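Local coordinates for DegV family protein (Streptococcus agalactiae, PDB 3LUP) that binds the long-chain fatty acid elaidic acid and may play a role in lipid transport or fatty acid metabolism, at residues 160-165 with 276-281; 234-239 with 259-264; 65-70 with 97-102. One frame throughout, in Å; residues are numbered along the deposited sequence.

Contact 1 (160-165 with 276-281); sequences GFIVVN and AVAFGI. With ELA (Elaidic acid), chain B.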
loop_
_atom_site.group_PDB
_atom_site.type_symbol
_atom_site.label_atom_id
_atom_site.label_comp_id
_atom_site.label_asym_id
_atom_site.label_seq_id
_atom_site.Cartn_x
_atom_site.Cartn_y
_atom_site.Cartn_z
ATOM N N GLY A 160 -7.745 5.072 1.397
ATOM C CA GLY A 160 -7.111 4.291 2.443
ATOM C C GLY A 160 -7.256 5.001 3.769
ATOM O O GLY A 160 -6.697 6.077 3.960
ATOM N N PHE A 161 -8.020 4.402 4.679
ATOM C CA PHE A 161 -8.269 4.968 6.001
ATOM C C PHE A 161 -7.694 4.066 7.092
ATOM O O PHE A 161 -7.723 2.854 6.964
ATOM C CB PHE A 161 -9.768 5.183 6.190
ATOM C CG PHE A 161 -10.308 6.387 5.446
ATOM C CD1 PHE A 161 -10.702 7.538 6.145
ATOM C CD2 PHE A 161 -10.407 6.384 4.059
ATOM C CE1 PHE A 161 -11.185 8.665 5.474
ATOM C CE2 PHE A 161 -10.904 7.513 3.377
ATOM C CZ PHE A 161 -11.290 8.656 4.091
ATOM N N ILE A 162 -7.176 4.667 8.160
ATOM C CA ILE A 162 -6.415 3.942 9.179
ATOM C C ILE A 162 -6.744 4.419 10.578
ATOM O O ILE A 162 -6.955 5.601 10.808
ATOM C CB ILE A 162 -4.869 4.137 9.020
ATOM C CG1 ILE A 162 -4.450 4.260 7.544
ATOM C CG2 ILE A 162 -4.093 3.028 9.754
ATOM C CD1 ILE A 162 -3.211 5.142 7.348
ATOM N N VAL A 163 -6.767 3.490 11.516
ATOM C CA VAL A 163 -6.826 3.839 12.920
ATOM C C VAL A 163 -5.744 3.036 13.596
ATOM O O VAL A 163 -5.737 1.807 13.521
ATOM C CB VAL A 163 -8.193 3.538 13.557
ATOM C CG1 VAL A 163 -8.111 3.638 15.094
ATOM C CG2 VAL A 163 -9.244 4.478 12.995
ATOM N N VAL A 164 -4.812 3.735 14.228
ATOM C CA VAL A 164 -3.656 3.071 14.793
ATOM C C VAL A 164 -3.815 2.886 16.300
ATOM O O VAL A 164 -4.651 3.543 16.946
ATOM C CB VAL A 164 -2.314 3.774 14.413
ATOM C CG1 VAL A 164 -2.181 3.867 12.911
ATOM C CG2 VAL A 164 -2.192 5.148 15.061
ATOM N N ASN A 165 -3.023 1.981 16.855
ATOM C CA ASN A 165 -3.066 1.788 18.274
ATOM C C ASN A 165 -2.226 2.839 18.997
ATOM O O ASN A 165 -2.674 3.449 19.975
ATOM C CB ASN A 165 -2.658 0.380 18.642
ATOM C CG ASN A 165 -3.064 0.036 20.031
ATOM O OD1 ASN A 165 -2.254 -0.448 20.822
ATOM N ND2 ASN A 165 -4.327 0.317 20.366
ATOM N N ALA A 276 -2.611 -1.833 14.644
ATOM C CA ALA A 276 -3.255 -0.952 13.661
ATOM C C ALA A 276 -4.364 -1.664 12.880
ATOM O O ALA A 276 -4.295 -2.879 12.677
ATOM C CB ALA A 276 -2.246 -0.392 12.721
ATOM N N VAL A 277 -5.391 -0.905 12.473
ATOM C CA VAL A 277 -6.458 -1.391 11.571
ATOM C C VAL A 277 -6.742 -0.319 10.517
ATOM O O VAL A 277 -6.667 0.885 10.797
ATOM C CB VAL A 277 -7.765 -1.813 12.337
ATOM C CG1 VAL A 277 -8.609 -0.611 12.686
ATOM C CG2 VAL A 277 -8.597 -2.791 11.522
ATOM N N ALA A 278 -7.039 -0.763 9.299
ATOM C CA ALA A 278 -7.228 0.137 8.162
ATOM C C ALA A 278 -8.228 -0.459 7.205
ATOM O O ALA A 278 -8.545 -1.644 7.287
ATOM C CB ALA A 278 -5.922 0.359 7.443
ATOM N N PHE A 279 -8.735 0.356 6.291
ATOM C CA PHE A 279 -9.355 -0.210 5.108
ATOM C C PHE A 279 -8.766 0.439 3.858
ATOM O O PHE A 279 -8.214 1.544 3.916
ATOM C CB PHE A 279 -10.896 -0.130 5.140
ATOM C CG PHE A 279 -11.453 1.256 4.938
ATOM C CD1 PHE A 279 -11.899 2.001 6.028
ATOM C CD2 PHE A 279 -11.553 1.800 3.674
ATOM C CE1 PHE A 279 -12.424 3.282 5.862
ATOM C CE2 PHE A 279 -12.072 3.073 3.488
ATOM C CZ PHE A 279 -12.512 3.823 4.590
ATOM N N GLY A 280 -8.875 -0.266 2.736
ATOM C CA GLY A 280 -8.559 0.307 1.439
ATOM C C GLY A 280 -9.615 -0.139 0.453
ATOM O O GLY A 280 -10.038 -1.308 0.491
ATOM N N ILE A 281 -10.052 0.794 -0.402
ATOM C CA ILE A 281 -10.974 0.486 -1.493
ATOM C C ILE A 281 -10.328 0.741 -2.859
ATOM O O ILE A 281 -9.475 1.628 -3.009
ATOM C CB ILE A 281 -12.336 1.244 -1.383
ATOM C CG1 ILE A 281 -12.177 2.729 -1.743
ATOM C CG2 ILE A 281 -13.019 0.987 -0.004
ATOM C CD1 ILE A 281 -13.461 3.533 -1.734
HETATM C CA ELA B . 11.529 5.033 2.717
HETATM C C ELA B . 12.726 5.679 3.421
HETATM O O ELA B . 12.876 5.666 4.679
HETATM C C3 ELA B . 11.435 3.522 2.912
HETATM C C4 ELA B . 10.424 2.903 1.953
HETATM C C5 ELA B . 9.321 2.110 2.681
HETATM C C6 ELA B . 8.175 3.025 3.136
HETATM C C7 ELA B . 7.206 2.466 4.171
HETATM C C8 ELA B . 6.174 3.535 4.552
HETATM C C9 ELA B . 4.804 2.926 4.813
HETATM C C10 ELA B . 3.709 3.699 5.448
HETATM C C11 ELA B . 2.607 2.966 6.186
HETATM C C12 ELA B . 1.215 3.437 5.784
HETATM C C13 ELA B . 0.430 2.400 4.999
HETATM C C14 ELA B . -1.073 2.487 5.227
HETATM C C15 ELA B . -1.784 1.349 4.479
HETATM C C16 ELA B . -3.300 1.527 4.375
HETATM C C17 ELA B . -3.741 1.654 2.921
HETATM C C18 ELA B . -5.071 0.961 2.652
HETATM O OXT ELA B . 13.589 6.264 2.726
#
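Phe161 pairs with Phe279 and Val163 with Val277 through the backbone, the main bonds of two antiparallel strands whose axes come within 4.6 Å. Each couple exchanges two hydrogen bonds. Phe161 O receives Phe279 N at 2.8 Å, and Phe161 N returns the bond to Phe279 O. The second couple is straighter, with Val163 N 2.7 Å from Val277 O at an N-H...O angle of 179°. CA-H...O contacts supplement the ladder, Ile162 CA to Val277 O between the couples and Gly160 CA to Phe279 O beyond them.

On one face of the sheet, the Phe161 and Phe279 rings lie side by side with planes 10° apart, but slid so that they barely overlap. Phe279 CG stands between the backbone N and the carbonyl carbon (chi1 72°), beside the Phe161 side chain. Over a face of the Phe279 ring sits Phe161 CB, 3.3 Å from Phe279 CE1. Beta-branched Val163 and Val277 continue this face; helix 210-224 covers Phe161, Phe279 and Val277, and Lys242 of helix 240-252 covers Val163 and Val277. On the other face Ile162 CG2 meets Ala278 CB at 4.0 Å.

The fatty acid meets the backbone on this second side: elaidic acid C18, the methyl carbon, is 3.4 Å from Phe279 O, 3.9 Å from Gly160 CA and 3.8 Å from Gly280 CA. With no CB on either glycine, the tail can settle against the backbone.

Such central strands of a mixed sheet, helix-backed on one face and lined on the other by Gly160, Gly280, Ile162 and Ala278, form the part of the DegV fatty-acid pocket that receives the methyl end.

Contact 2 (234-239 with 259-264); sequences IIHSRA and LEIVSF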
loop_
_atom_site.group_PDB
_atom_site.type_symbol
_atom_site.label_atom_id
_atom_site.label_comp_id
_atom_site.label_asym_id
_atom_site.label_seq_id
_atom_site.Cartn_x
_atom_site.Cartn_y
_atom_site.Cartn_z
ATOM N N ILE A 234 -10.131 -4.955 4.505
ATOM C CA ILE A 234 -9.793 -4.590 5.872
ATOM C C ILE A 234 -8.406 -5.154 6.150
ATOM O O ILE A 234 -8.141 -6.338 5.924
ATOM C CB ILE A 234 -10.774 -5.155 6.890
ATOM C CG1 ILE A 234 -12.199 -4.736 6.547
ATOM C CG2 ILE A 234 -10.392 -4.695 8.302
ATOM C CD1 ILE A 234 -13.251 -5.605 7.216
ATOM N N ILE A 235 -7.512 -4.300 6.621
ATOM C CA ILE A 235 -6.114 -4.677 6.757
ATOM C C ILE A 235 -5.674 -4.351 8.177
ATOM O O ILE A 235 -6.031 -3.307 8.698
ATOM C CB ILE A 235 -5.232 -3.931 5.732
ATOM C CG1 ILE A 235 -5.935 -3.858 4.370
ATOM C CG2 ILE A 235 -3.864 -4.595 5.611
ATOM C CD1 ILE A 235 -5.875 -2.495 3.721
ATOM N N HIS A 236 -4.919 -5.247 8.806
ATOM C CA HIS A 236 -4.512 -5.042 10.179
ATOM C C HIS A 236 -3.113 -5.558 10.461
ATOM O O HIS A 236 -2.629 -6.480 9.791
ATOM C CB HIS A 236 -5.508 -5.719 11.123
ATOM C CG HIS A 236 -5.496 -7.206 11.036
ATOM N ND1 HIS A 236 -4.784 -7.993 11.913
ATOM C CD2 HIS A 236 -6.074 -8.051 10.153
ATOM C CE1 HIS A 236 -4.941 -9.263 11.586
ATOM N NE2 HIS A 236 -5.724 -9.326 10.524
ATOM N N SER A 237 -2.465 -4.966 11.460
ATOM C CA SER A 237 -1.189 -5.479 11.949
ATOM C C SER A 237 -1.404 -6.151 13.311
ATOM O O SER A 237 -1.239 -5.531 14.359
ATOM C CB SER A 237 -0.128 -4.370 12.006
ATOM O OG SER A 237 -0.554 -3.284 12.825
ATOM N N ARG A 238 -1.792 -7.425 13.278
ATOM C CA ARG A 238 -2.118 -8.196 14.495
ATOM C C ARG A 238 -3.220 -7.517 15.327
ATOM O O ARG A 238 -3.062 -7.280 16.525
ATOM C CB ARG A 238 -0.860 -8.472 15.342
ATOM C CG ARG A 238 0.232 -9.267 14.628
ATOM C CD ARG A 238 0.434 -10.623 15.246
ATOM N NE ARG A 238 1.509 -11.368 14.584
ATOM C CZ ARG A 238 2.644 -11.754 15.170
ATOM N NH1 ARG A 238 2.885 -11.462 16.446
ATOM N NH2 ARG A 238 3.547 -12.431 14.467
ATOM N N ALA A 239 -4.323 -7.191 14.657
ATOM C CA ALA A 239 -5.496 -6.566 15.274
ATOM C C ALA A 239 -6.736 -7.297 14.766
ATOM O O ALA A 239 -7.720 -6.686 14.349
ATOM C CB ALA A 239 -5.559 -5.068 14.948
ATOM N N LEU A 259 -15.585 -7.927 0.411
ATOM C CA LEU A 259 -14.927 -7.604 1.671
ATOM C C LEU A 259 -13.995 -8.744 2.086
ATOM O O LEU A 259 -14.425 -9.894 2.236
ATOM C CB LEU A 259 -15.988 -7.342 2.735
ATOM C CG LEU A 259 -15.682 -6.588 4.013
ATOM C CD1 LEU A 259 -15.103 -5.221 3.718
ATOM C CD2 LEU A 259 -16.969 -6.454 4.785
ATOM N N GLU A 260 -12.720 -8.412 2.247
ATOM C CA GLU A 260 -11.687 -9.386 2.543
ATOM C C GLU A 260 -10.850 -8.864 3.696
ATOM O O GLU A 260 -10.614 -7.657 3.791
ATOM C CB GLU A 260 -10.808 -9.598 1.305
ATOM C CG GLU A 260 -9.959 -10.883 1.338
ATOM C CD GLU A 260 -8.979 -11.034 0.148
ATOM O OE1 GLU A 260 -8.660 -10.011 -0.529
ATOM O OE2 GLU A 260 -8.518 -12.189 -0.084
ATOM N N ILE A 261 -10.420 -9.762 4.580
ATOM C CA ILE A 261 -9.483 -9.395 5.653
ATOM C C ILE A 261 -8.065 -9.885 5.324
ATOM O O ILE A 261 -7.841 -11.068 5.023
ATOM C CB ILE A 261 -9.927 -9.886 7.066
ATOM C CG1 ILE A 261 -11.313 -9.324 7.438
ATOM C CG2 ILE A 261 -8.900 -9.467 8.117
ATOM C CD1 ILE A 261 -12.023 -10.007 8.619
ATOM N N VAL A 262 -7.115 -8.955 5.362
ATOM C CA VAL A 262 -5.729 -9.245 5.021
ATOM C C VAL A 262 -4.812 -8.541 6.004
ATOM O O VAL A 262 -5.205 -7.545 6.628
ATOM C CB VAL A 262 -5.369 -8.798 3.576
ATOM C CG1 VAL A 262 -6.177 -9.570 2.561
ATOM C CG2 VAL A 262 -5.544 -7.282 3.379
ATOM N N SER A 263 -3.593 -9.060 6.126
ATOM C CA SER A 263 -2.590 -8.502 7.020
ATOM C C SER A 263 -1.599 -7.540 6.376
ATOM O O SER A 263 -1.388 -7.573 5.154
ATOM C CB SER A 263 -1.826 -9.627 7.682
ATOM O OG SER A 263 -2.616 -10.112 8.737
ATOM N N PHE A 264 -1.007 -6.687 7.221
ATOM C CA PHE A 264 0.168 -5.913 6.852
ATOM C C PHE A 264 1.410 -6.791 7.041
ATOM O O PHE A 264 1.366 -7.795 7.766
ATOM C CB PHE A 264 0.297 -4.649 7.717
ATOM C CG PHE A 264 -0.795 -3.613 7.494
ATOM C CD1 PHE A 264 -0.902 -2.920 6.279
ATOM C CD2 PHE A 264 -1.687 -3.294 8.518
ATOM C CE1 PHE A 264 -1.909 -1.934 6.085
ATOM C CE2 PHE A 264 -2.692 -2.340 8.331
ATOM C CZ PHE A 264 -2.800 -1.653 7.114
HETATM O O HOH W 1 -1.765 -9.446 11.205
#
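Ile234, Ile235 and His236 run alongside Ile261, Val262 and Ser263 as parallel strands, their axes 4.7 Å apart and inclined by 19°. Hydrogen bonds alternate along the ladder: Ile234 N gives to Glu260 O, Val262 N to Ile234 O at 2.9 Å, His236 N to Val262 O, and Phe264 N to His236 O at 3.0 Å. Helix 240-252 connects the strands in a beta-alpha-beta unit, and 259-263 is the outermost strand of its sheet within the chain.

Toward that helix, Ile234 CD1 touches Leu259 CD1 at 4.0 Å, and both residues pack on Tyr247. Further along, the His236 ring has Ile261 CG2 at its edge and Ser263 OG over one face. Its CG stands between the backbone N and the carbonyl carbon (chi1 68°), and ND1 accepts a hydrogen bond from Ala239 N at 2.9 Å, tying the strand's end to the N-cap residue of helix 240-252. A water bound by Arg238 N also joins Ser263 OG, at 2.7 Å.

The opposite face is apolar. Ile235 CG1 lies 3.6 Å from Val262 CG2, the two side chains lying side by side and pointing the same way, while Ile235 CG2 sits over the centre of the Phe264 ring, 3.3 Å from its centroid, in a CH-pi contact. The nitrogen Ser237 N lies at the edge of that ring.

Ile235 and Phe264 also touch the fatty acid, and their apolar surfaces suit its alkyl chain. On the histidine side, ND1 acting as an acceptor is consistent with a neutral imidazole carrying its proton on NE2.

Contact 3 (65-70 with 97-102); sequences SQPSLA and SGFWQN. With ELA (Elaidic acid), chain B.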
loop_
_atom_site.group_PDB
_atom_site.type_symbol
_atom_site.label_atom_id
_atom_site.label_comp_id
_atom_site.label_asym_id
_atom_site.label_seq_id
_atom_site.Cartn_x
_atom_site.Cartn_y
_atom_site.Cartn_z
ATOM N N SER A 65 13.863 1.206 4.175
ATOM C CA SER A 65 14.564 1.938 3.136
ATOM C C SER A 65 13.890 1.636 1.822
ATOM O O SER A 65 13.212 0.620 1.696
ATOM C CB SER A 65 16.030 1.537 3.080
ATOM O OG SER A 65 16.115 0.175 2.726
ATOM N N GLN A 66 14.070 2.540 0.860
ATOM C CA GLN A 66 13.533 2.397 -0.487
ATOM C C GLN A 66 14.056 1.111 -1.108
ATOM O O GLN A 66 15.154 0.668 -0.762
ATOM C CB GLN A 66 13.961 3.590 -1.342
ATOM C CG GLN A 66 13.319 4.904 -0.940
ATOM C CD GLN A 66 14.003 6.116 -1.546
ATOM O OE1 GLN A 66 14.295 6.161 -2.752
ATOM N NE2 GLN A 66 14.252 7.114 -0.713
ATOM N N PRO A 67 13.271 0.484 -2.003
ATOM C CA PRO A 67 13.856 -0.624 -2.767
ATOM C C PRO A 67 15.068 -0.136 -3.560
ATOM O O PRO A 67 15.235 1.068 -3.745
ATOM C CB PRO A 67 12.725 -1.071 -3.707
ATOM C CG PRO A 67 11.576 -0.185 -3.436
ATOM C CD PRO A 67 11.812 0.555 -2.160
ATOM N N SER A 68 15.919 -1.062 -3.988
ATOM C CA SER A 68 17.155 -0.719 -4.700
ATOM C C SER A 68 16.916 -0.105 -6.106
ATOM O O SER A 68 16.256 -0.709 -6.964
ATOM C CB SER A 68 18.058 -1.958 -4.773
ATOM O OG SER A 68 19.170 -1.753 -5.625
ATOM N N LEU A 69 17.446 1.097 -6.330
ATOM C CA LEU A 69 17.439 1.696 -7.662
ATOM C C LEU A 69 18.195 0.797 -8.627
ATOM O O LEU A 69 17.781 0.617 -9.770
ATOM C CB LEU A 69 18.093 3.077 -7.661
ATOM C CG LEU A 69 17.415 4.233 -6.920
ATOM C CD1 LEU A 69 18.324 5.456 -6.899
ATOM C CD2 LEU A 69 16.052 4.559 -7.526
ATOM N N ALA A 70 19.304 0.233 -8.151
ATOM C CA ALA A 70 20.141 -0.650 -8.952
ATOM C C ALA A 70 19.393 -1.917 -9.360
ATOM O O ALA A 70 19.574 -2.406 -10.471
ATOM C CB ALA A 70 21.422 -0.993 -8.207
ATOM N N SER A 97 7.359 7.881 0.828
ATOM C CA SER A 97 8.638 7.329 0.391
ATOM C C SER A 97 9.043 8.087 -0.854
ATOM O O SER A 97 8.214 8.300 -1.747
ATOM C CB SER A 97 8.502 5.846 0.038
ATOM O OG SER A 97 9.768 5.245 -0.059
ATOM N N GLY A 98 10.316 8.484 -0.919
ATOM C CA GLY A 98 10.832 9.210 -2.070
ATOM C C GLY A 98 11.274 8.304 -3.193
ATOM O O GLY A 98 11.985 8.731 -4.099
ATOM N N PHE A 99 10.853 7.047 -3.142
ATOM C CA PHE A 99 11.214 6.072 -4.158
ATOM C C PHE A 99 10.636 6.431 -5.518
ATOM O O PHE A 99 11.344 6.404 -6.526
ATOM C CB PHE A 99 10.760 4.675 -3.744
ATOM C CG PHE A 99 11.197 3.607 -4.687
ATOM C CD1 PHE A 99 10.267 2.838 -5.356
ATOM C CD2 PHE A 99 12.541 3.379 -4.918
ATOM C CE1 PHE A 99 10.675 1.836 -6.243
ATOM C CE2 PHE A 99 12.960 2.392 -5.803
ATOM C CZ PHE A 99 12.027 1.616 -6.476
ATOM N N TRP A 100 9.348 6.771 -5.536
ATOM C CA TRP A 100 8.683 7.228 -6.749
ATOM C C TRP A 100 9.432 8.381 -7.440
ATOM O O TRP A 100 9.731 8.316 -8.634
ATOM C CB TRP A 100 7.247 7.630 -6.454
ATOM C CG TRP A 100 6.546 8.026 -7.688
ATOM C CD1 TRP A 100 5.889 7.204 -8.558
ATOM C CD2 TRP A 100 6.445 9.350 -8.227
ATOM N NE1 TRP A 100 5.385 7.936 -9.605
ATOM C CE2 TRP A 100 5.705 9.255 -9.423
ATOM C CE3 TRP A 100 6.900 10.612 -7.808
ATOM C CZ2 TRP A 100 5.416 10.374 -10.217
ATOM C CZ3 TRP A 100 6.611 11.732 -8.598
ATOM C CH2 TRP A 100 5.881 11.601 -9.787
ATOM N N GLN A 101 9.744 9.435 -6.692
ATOM C CA GLN A 101 10.496 10.543 -7.254
ATOM C C GLN A 101 11.895 10.128 -7.683
ATOM O O GLN A 101 12.422 10.630 -8.693
ATOM C CB GLN A 101 10.576 11.697 -6.274
ATOM C CG GLN A 101 10.814 13.009 -6.990
ATOM C CD GLN A 101 10.243 14.212 -6.250
ATOM O OE1 GLN A 101 10.961 15.187 -6.015
ATOM N NE2 GLN A 101 8.946 14.157 -5.894
ATOM N N ASN A 102 12.486 9.213 -6.917
ATOM C CA ASN A 102 13.853 8.774 -7.169
ATOM C C ASN A 102 14.028 7.885 -8.394
ATOM O O ASN A 102 15.101 7.866 -8.988
ATOM C CB ASN A 102 14.458 8.121 -5.925
ATOM C CG ASN A 102 14.985 9.141 -4.939
ATOM O OD1 ASN A 102 15.675 10.076 -5.322
ATOM N ND2 ASN A 102 14.661 8.971 -3.669
HETATM C CA ELA B . 11.529 5.033 2.717
HETATM C C ELA B . 12.726 5.679 3.421
HETATM O O ELA B . 12.876 5.666 4.679
HETATM C C3 ELA B . 11.435 3.522 2.912
HETATM C C4 ELA B . 10.424 2.903 1.953
HETATM C C5 ELA B . 9.321 2.110 2.681
HETATM C C6 ELA B . 8.175 3.025 3.136
HETATM C C7 ELA B . 7.206 2.466 4.171
HETATM C C8 ELA B . 6.174 3.535 4.552
HETATM C C9 ELA B . 4.804 2.926 4.813
HETATM C C10 ELA B . 3.709 3.699 5.448
HETATM C C11 ELA B . 2.607 2.966 6.186
HETATM C C12 ELA B . 1.215 3.437 5.784
HETATM C C13 ELA B . 0.430 2.400 4.999
HETATM C C14 ELA B . -1.073 2.487 5.227
HETATM C C15 ELA B . -1.784 1.349 4.479
HETATM C C16 ELA B . -3.300 1.527 4.375
HETATM C C17 ELA B . -3.741 1.654 2.921
HETATM C C18 ELA B . -5.071 0.961 2.652
HETATM O OXT ELA B . 13.589 6.264 2.726
#
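Phe99 meets Pro67 because its CG stands anti to the backbone N (chi1 -175°), on a CB that already points across at the other segment. Gln66 likewise reaches over to Asn102: chi2 at 165° extends the chain beyond CG, with CD close to Phe99 N and OE1 near Asn102 ND2.

Pro67 CG lies over the centre of the Phe99 ring, 3.5 Å from the centroid, in a CH-pi contact. A proline suits this place: the compact pyrrolidine ring sets its CG methylene over the aromatic face. Leu69 CD2 approaches the same ring obliquely, 4.2 Å from Phe99 CE2. Phe91 meets Phe99 edge-to-face, and Leu29 of the parallel sheet packs on both Phe99 and Pro67, placing this aromatic cluster between sheet and helix ends.

The polar link is one hydrogen bond, Asn102 ND2 to Gln66 OE1 at 3.0 Å. It is bent, N-H...O 140°, and comes from the side of the carbonyl; the two amide planes are nearly parallel. The aliphatic part of Gln66 serves apolar contact, its CG being 3.8 Å from Phe99 CB. Both segments lead into helices: Ser68 caps one, its OG bonded to Glu71 N, and Gly98 is the N-cap of the other, its O accepting Asn102 N.

The carboxylate end of the fatty acid runs past Ser97 and Gln66. Ser97 OG is 3.2 Å from elaidic acid C4, and Gln66 N is 3.5 Å from C3. The carboxylate itself is hydrogen-bonded by Arg175. Two helix-starting loops beside a parallel sheet thus form part of the wall at the carboxylate end of the DegV fatty-acid pocket.

Contact 3 comes first along the chain; contact 2 is nested within the loop that contact 1 closes. Contacts 1 and 2 lie side by side, centres 9 Å apart, in one mixed sheet, where strands 277-283 and 230-236 are neighbours; Ala278 N to Ile235 O, 2.8 Å, is a probable hydrogen bond between them. Contact 3 sits across the centre of the chain, centre to centre about 24 Å from contact 1 and 26 Å from contact 2, beside the four-stranded parallel sheet. Elaidic acid spans the gap, its carboxylate end near contact 3 and its methyl end at contact 1, so both parts of the fold build one pocket, to which contact 2 lends Ile235 and Phe264.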